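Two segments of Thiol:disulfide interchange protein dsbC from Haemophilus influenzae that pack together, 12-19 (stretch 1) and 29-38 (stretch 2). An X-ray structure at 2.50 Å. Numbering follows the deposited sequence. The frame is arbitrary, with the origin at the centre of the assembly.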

ATOM      1  N   PHE A  12      15.900 -11.336  -2.231  1.00107.26           N
ATOM      2  CA  PHE A  12      14.795 -10.448  -2.584  1.00106.82           C
ATOM      3  C   PHE A  12      15.069  -9.135  -1.842  1.00106.24           C
ATOM      4  O   PHE A  12      14.151  -8.375  -1.502  1.00106.80           O
ATOM      5  CB  PHE A  12      13.447 -11.056  -2.154  1.00106.89           C
ATOM      6  N   ASN A  13      16.360  -8.895  -1.606  1.00105.25           N
ATOM      7  CA  ASN A  13      16.838  -7.705  -0.923  1.00103.59           C
ATOM      8  C   ASN A  13      15.942  -7.290   0.251  1.00103.24           C
ATOM      9  O   ASN A  13      15.328  -6.218   0.237  1.00102.57           O
ATOM     10  CB  ASN A  13      16.984  -6.565  -1.928  1.00103.54           C
ATOM     11  N   ILE A  14      15.878  -8.156   1.263  1.00102.87           N
ATOM     12  CA  ILE A  14      15.083  -7.917   2.474  1.00102.35           C
ATOM     13  C   ILE A  14      16.045  -8.030   3.679  1.00103.24           C
ATOM     14  O   ILE A  14      16.556  -9.122   3.973  1.00102.12           O
ATOM     15  CB  ILE A  14      13.932  -8.975   2.612  1.00101.40           C
ATOM     16  CG1 ILE A  14      13.216  -9.152   1.264  1.00101.12           C
ATOM     17  CG2 ILE A  14      12.924  -8.540   3.685  1.00100.51           C
ATOM     18  CD1 ILE A  14      12.376  -7.960   0.825  1.00100.50           C
ATOM     19  N   SER A  15      16.294  -6.904   4.356  1.00102.75           N
ATOM     20  CA  SER A  15      17.202  -6.847   5.515  1.00103.23           C
ATOM     21  C   SER A  15      16.669  -7.418   6.837  1.00102.55           C
ATOM     22  O   SER A  15      15.691  -8.170   6.857  1.00103.24           O
ATOM     23  CB  SER A  15      17.645  -5.401   5.762  1.00103.66           C
ATOM     24  OG  SER A  15      18.421  -4.907   4.687  1.00106.26           O
ATOM     25  N   ASN A  16      17.349  -7.049   7.928  1.00101.80           N
ATOM     26  CA  ASN A  16      17.025  -7.461   9.296  1.00100.54           C
ATOM     27  C   ASN A  16      15.745  -8.303   9.442  1.00 99.75           C
ATOM     28  O   ASN A  16      14.786  -7.901  10.115  1.00 99.60           O
ATOM     29  CB  ASN A  16      16.953  -6.209  10.188  1.00101.29           C
ATOM     30  N   ILE A  17      15.752  -9.486   8.829  1.00 98.76           N
ATOM     31  CA  ILE A  17      14.600 -10.386   8.848  1.00 97.36           C
ATOM     32  C   ILE A  17      14.320 -10.977  10.224  1.00 95.33           C
ATOM     33  O   ILE A  17      15.210 -11.534  10.864  1.00 95.87           O
ATOM     34  CB  ILE A  17      14.791 -11.540   7.826  1.00 97.56           C
ATOM     35  CG1 ILE A  17      14.905 -10.970   6.409  1.00 96.42           C
ATOM     36  CG2 ILE A  17      13.627 -12.530   7.921  1.00 97.96           C
ATOM     37  N   VAL A  18      13.072 -10.860  10.663  1.00 93.71           N
ATOM     38  CA  VAL A  18      12.665 -11.371  11.964  1.00 93.74           C
ATOM     39  C   VAL A  18      11.239 -11.917  11.899  1.00 93.60           C
ATOM     40  O   VAL A  18      10.280 -11.150  11.761  1.00 93.42           O
ATOM     41  CB  VAL A  18      12.690 -10.261  13.032  1.00 94.49           C
ATOM     42  CG1 VAL A  18      12.647 -10.885  14.420  1.00 94.40           C
ATOM     43  CG2 VAL A  18      13.918  -9.377  12.850  1.00 93.77           C
ATOM     44  N   ILE A  19      11.104 -13.234  12.022  1.00 93.85           N
ATOM     45  CA  ILE A  19       9.797 -13.892  11.958  1.00 93.66           C
ATOM     46  C   ILE A  19       8.941 -13.694  13.230  1.00 94.85           C
ATOM     47  O   ILE A  19       9.424 -13.156  14.225  1.00 95.23           O
ATOM     48  CB  ILE A  19       9.990 -15.398  11.669  1.00 93.06           C
ATOM     49  CG1 ILE A  19      10.766 -15.590  10.355  1.00 92.50           C
ATOM     50  CG2 ILE A  19       8.647 -16.077  11.535  1.00 93.07           C
ATOM     51  CD1 ILE A  19      12.217 -15.088  10.370  1.00 92.52           C
ATOM     52  N   THR A  29       4.268 -13.353  10.739  1.00 98.49           N
ATOM     53  CA  THR A  29       4.453 -11.903  10.713  1.00 97.68           C
ATOM     54  C   THR A  29       5.933 -11.569  10.599  1.00 97.75           C
ATOM     55  O   THR A  29       6.613 -11.441  11.608  1.00 98.58           O
ATOM     56  CB  THR A  29       3.912 -11.238  12.001  1.00 96.88           C
ATOM     57  OG1 THR A  29       2.568 -11.673  12.246  1.00 97.36           O
ATOM     58  CG2 THR A  29       3.926  -9.714  11.859  1.00 96.45           C
ATOM     59  N   ALA A  30       6.426 -11.418   9.376  1.00 95.68           N
ATOM     60  CA  ALA A  30       7.838 -11.126   9.158  1.00 95.06           C
ATOM     61  C   ALA A  30       8.222  -9.656   9.322  1.00 94.25           C
ATOM     62  O   ALA A  30       8.214  -8.886   8.356  1.00 94.92           O
ATOM     63  CB  ALA A  30       8.250 -11.614   7.784  1.00 93.90           C
ATOM     64  N   VAL A  31       8.569  -9.268  10.546  1.00 94.12           N
ATOM     65  CA  VAL A  31       8.977  -7.895  10.802  1.00 92.06           C
ATOM     66  C   VAL A  31      10.362  -7.710  10.201  1.00 91.83           C
ATOM     67  O   VAL A  31      11.382  -8.027  10.819  1.00 90.88           O
ATOM     68  CB  VAL A  31       9.033  -7.579  12.305  1.00 91.08           C
ATOM     69  CG1 VAL A  31       9.543  -6.151  12.516  1.00 90.29           C
ATOM     70  CG2 VAL A  31       7.651  -7.737  12.914  1.00 89.59           C
ATOM     71  N   THR A  32      10.380  -7.195   8.979  1.00 91.60           N
ATOM     72  CA  THR A  32      11.618  -6.974   8.252  1.00 91.14           C
ATOM     73  C   THR A  32      12.003  -5.512   8.298  1.00 90.86           C
ATOM     74  O   THR A  32      11.292  -4.689   8.877  1.00 90.12           O
ATOM     75  CB  THR A  32      11.450  -7.349   6.776  1.00 91.44           C
ATOM     76  OG1 THR A  32      10.661  -6.342   6.122  1.00 90.43           O
ATOM     77  CG2 THR A  32      10.745  -8.711   6.650  1.00 91.52           C
ATOM     78  N   ASP A  33      13.132  -5.201   7.668  1.00 91.27           N
ATOM     79  CA  ASP A  33      13.621  -3.832   7.591  1.00 92.75           C
ATOM     80  C   ASP A  33      12.942  -3.115   6.413  1.00 93.40           C
ATOM     81  O   ASP A  33      13.270  -1.972   6.102  1.00 93.24           O
ATOM     82  CB  ASP A  33      15.145  -3.815   7.426  1.00 93.57           C
ATOM     83  N   GLN A  34      12.013  -3.802   5.744  1.00 93.64           N
ATOM     84  CA  GLN A  34      11.264  -3.202   4.642  1.00 94.01           C
ATOM     85  C   GLN A  34       9.859  -2.976   5.183  1.00 93.67           C
ATOM     86  O   GLN A  34       9.022  -2.370   4.518  1.00 92.98           O
ATOM     87  CB  GLN A  34      11.183  -4.119   3.415  1.00 93.68           C
ATOM     88  CG  GLN A  34      11.909  -5.447   3.547  1.00 95.49           C
ATOM     89  CD  GLN A  34      13.412  -5.286   3.651  1.00 96.12           C
ATOM     90  OE1 GLN A  34      14.030  -4.621   2.822  1.00 97.15           O
ATOM     91  NE2 GLN A  34      14.008  -5.903   4.666  1.00 94.77           N
ATOM     92  N   GLY A  35       9.611  -3.478   6.392  1.00 92.38           N
ATOM     93  CA  GLY A  35       8.310  -3.312   7.015  1.00 92.19           C
ATOM     94  C   GLY A  35       7.764  -4.593   7.602  1.00 91.59           C
ATOM     95  O   GLY A  35       8.401  -5.644   7.532  1.00 92.83           O
ATOM     96  N   ILE A  36       6.582  -4.507   8.194  1.00 91.20           N
ATOM     97  CA  ILE A  36       5.959  -5.678   8.780  1.00 91.28           C
ATOM     98  C   ILE A  36       5.271  -6.490   7.675  1.00 91.14           C
ATOM     99  O   ILE A  36       4.101  -6.271   7.338  1.00 89.78           O
ATOM    100  CB  ILE A  36       4.962  -5.252   9.899  1.00 91.44           C
ATOM    101  CG1 ILE A  36       5.762  -4.718  11.095  1.00 91.68           C
ATOM    102  CG2 ILE A  36       4.065  -6.424  10.317  1.00 91.79           C
ATOM    103  CD1 ILE A  36       4.916  -4.168  12.225  1.00 91.65           C
ATOM    104  N   LEU A  37       6.037  -7.422   7.106  1.00 91.60           N
ATOM    105  CA  LEU A  37       5.563  -8.301   6.043  1.00 91.07           C
ATOM    106  C   LEU A  37       4.805  -9.497   6.597  1.00 91.79           C
ATOM    107  O   LEU A  37       4.588  -9.612   7.800  1.00 90.97           O
ATOM    108  CB  LEU A  37       6.743  -8.817   5.212  1.00 87.75           C
ATOM    109  CG  LEU A  37       7.654  -7.726   4.657  1.00 87.59           C
ATOM    110  CD1 LEU A  37       8.737  -8.341   3.785  1.00 86.63           C
ATOM    111  CD2 LEU A  37       6.825  -6.736   3.871  1.00 87.07           C
ATOM    112  N   TYR A  38       4.404 -10.384   5.697  1.00 92.45           N
ATOM    113  CA  TYR A  38       3.688 -11.594   6.066  1.00 93.85           C
ATOM    114  C   TYR A  38       4.106 -12.665   5.080  1.00 94.86           C
ATOM    115  O   TYR A  38       3.943 -12.506   3.873  1.00 95.34           O
ATOM    116  CB  TYR A  38       2.190 -11.342   6.015  1.00 93.33           C
ATOM    117  CG  TYR A  38       1.715 -10.447   7.138  1.00 92.72           C
ATOM    118  CD1 TYR A  38       1.386 -10.978   8.378  1.00 91.92           C
ATOM    119  CD2 TYR A  38       1.636  -9.062   6.973  1.00 91.40           C
ATOM    120  CE1 TYR A  38       0.989 -10.157   9.428  1.00 92.01           C
ATOM    121  CE2 TYR A  38       1.241  -8.232   8.018  1.00 90.94           C
ATOM    122  CZ  TYR A  38       0.919  -8.786   9.246  1.00 92.14           C
ATOM    123  OH  TYR A  38       0.538  -7.975  10.296  1.00 93.94           O
TER

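The two stretches run antiparallel: the nearest CA pairs pass from Ile14 and Gln34 (6.4 Å) through Ile17 and Thr32 (4.6 Å) to Ile19 and Ala30 (4.4 Å). Together they bury 451 Å², and the backbone hydrogen bond that the geometry supports runs from Val31 N to Val18 O at 2.8 Å. Its N-H...O angle of 121° makes it weak despite the short distance. The same carbonyl receives a CA-H...O contact, Ala30 CA to Val18 O at 3.6 Å with 138° at the hydrogen, so Val18 O faces two successive residues of the other stretch.

Thr32 offers the clearest case of a side-chain conformation matched to its surroundings. Its chi1 of 74° (p) places OG1 over the turn of its own stretch, where it accepts from Gln34 N (Gln34 N to Thr32 OG1 2.9 Å, 153°) and donates to the carbonyl of Gly35 (Thr32 OG1 to Gly35 O 2.8 Å). That carbonyl also takes the backbone bond from Thr32 N to Gly35 O at 2.9 Å. The closest approach to Ile14 is between carbons, Thr32 CB lying 3.6 Å from Ile14 CG2. Gly35, at phi/psi 133/180, has a backbone in which a CB would be jammed against the carbonyl O of Gln34; glycine is therefore called for by the turn itself, as no atom of the other stretch lies near that position.

Ile14 has chi1 -46° and chi2 -70°, both m. In this conformation CG2 reaches Thr32 and also approaches Leu37, with Ile14 CG2 to Leu37 CD1 at 4.2 Å, an apolar contact. Leu37 adopts m for chi1 and t for chi2, and its CA-to-CB bond points toward stretch 1. Gln34 also points toward stretch 1 and has the largest covered area, 62 Å², although its chi1 of -1° lies between wells. Its amide is probably turned over in the model, so the individual polar contacts at its tip carry little weight.

Farther along, Ser15 CB meets Asp33 CB at 3.4 Å. Atoms beyond CB are not modelled for Asp33, so this measures only the base of its side chain. Val18 has chi1 -164° (t) and a sideways CA-to-CB bond, and its approach begins at the base of the side chain, with Val18 CB 3.4 Å from Val31 O. Ile17 and Ile19 point away, and their chi1 values are -61° and -58°, both m; Ile19 meets Ala30 through backbone, CA to CA at 4.4 Å.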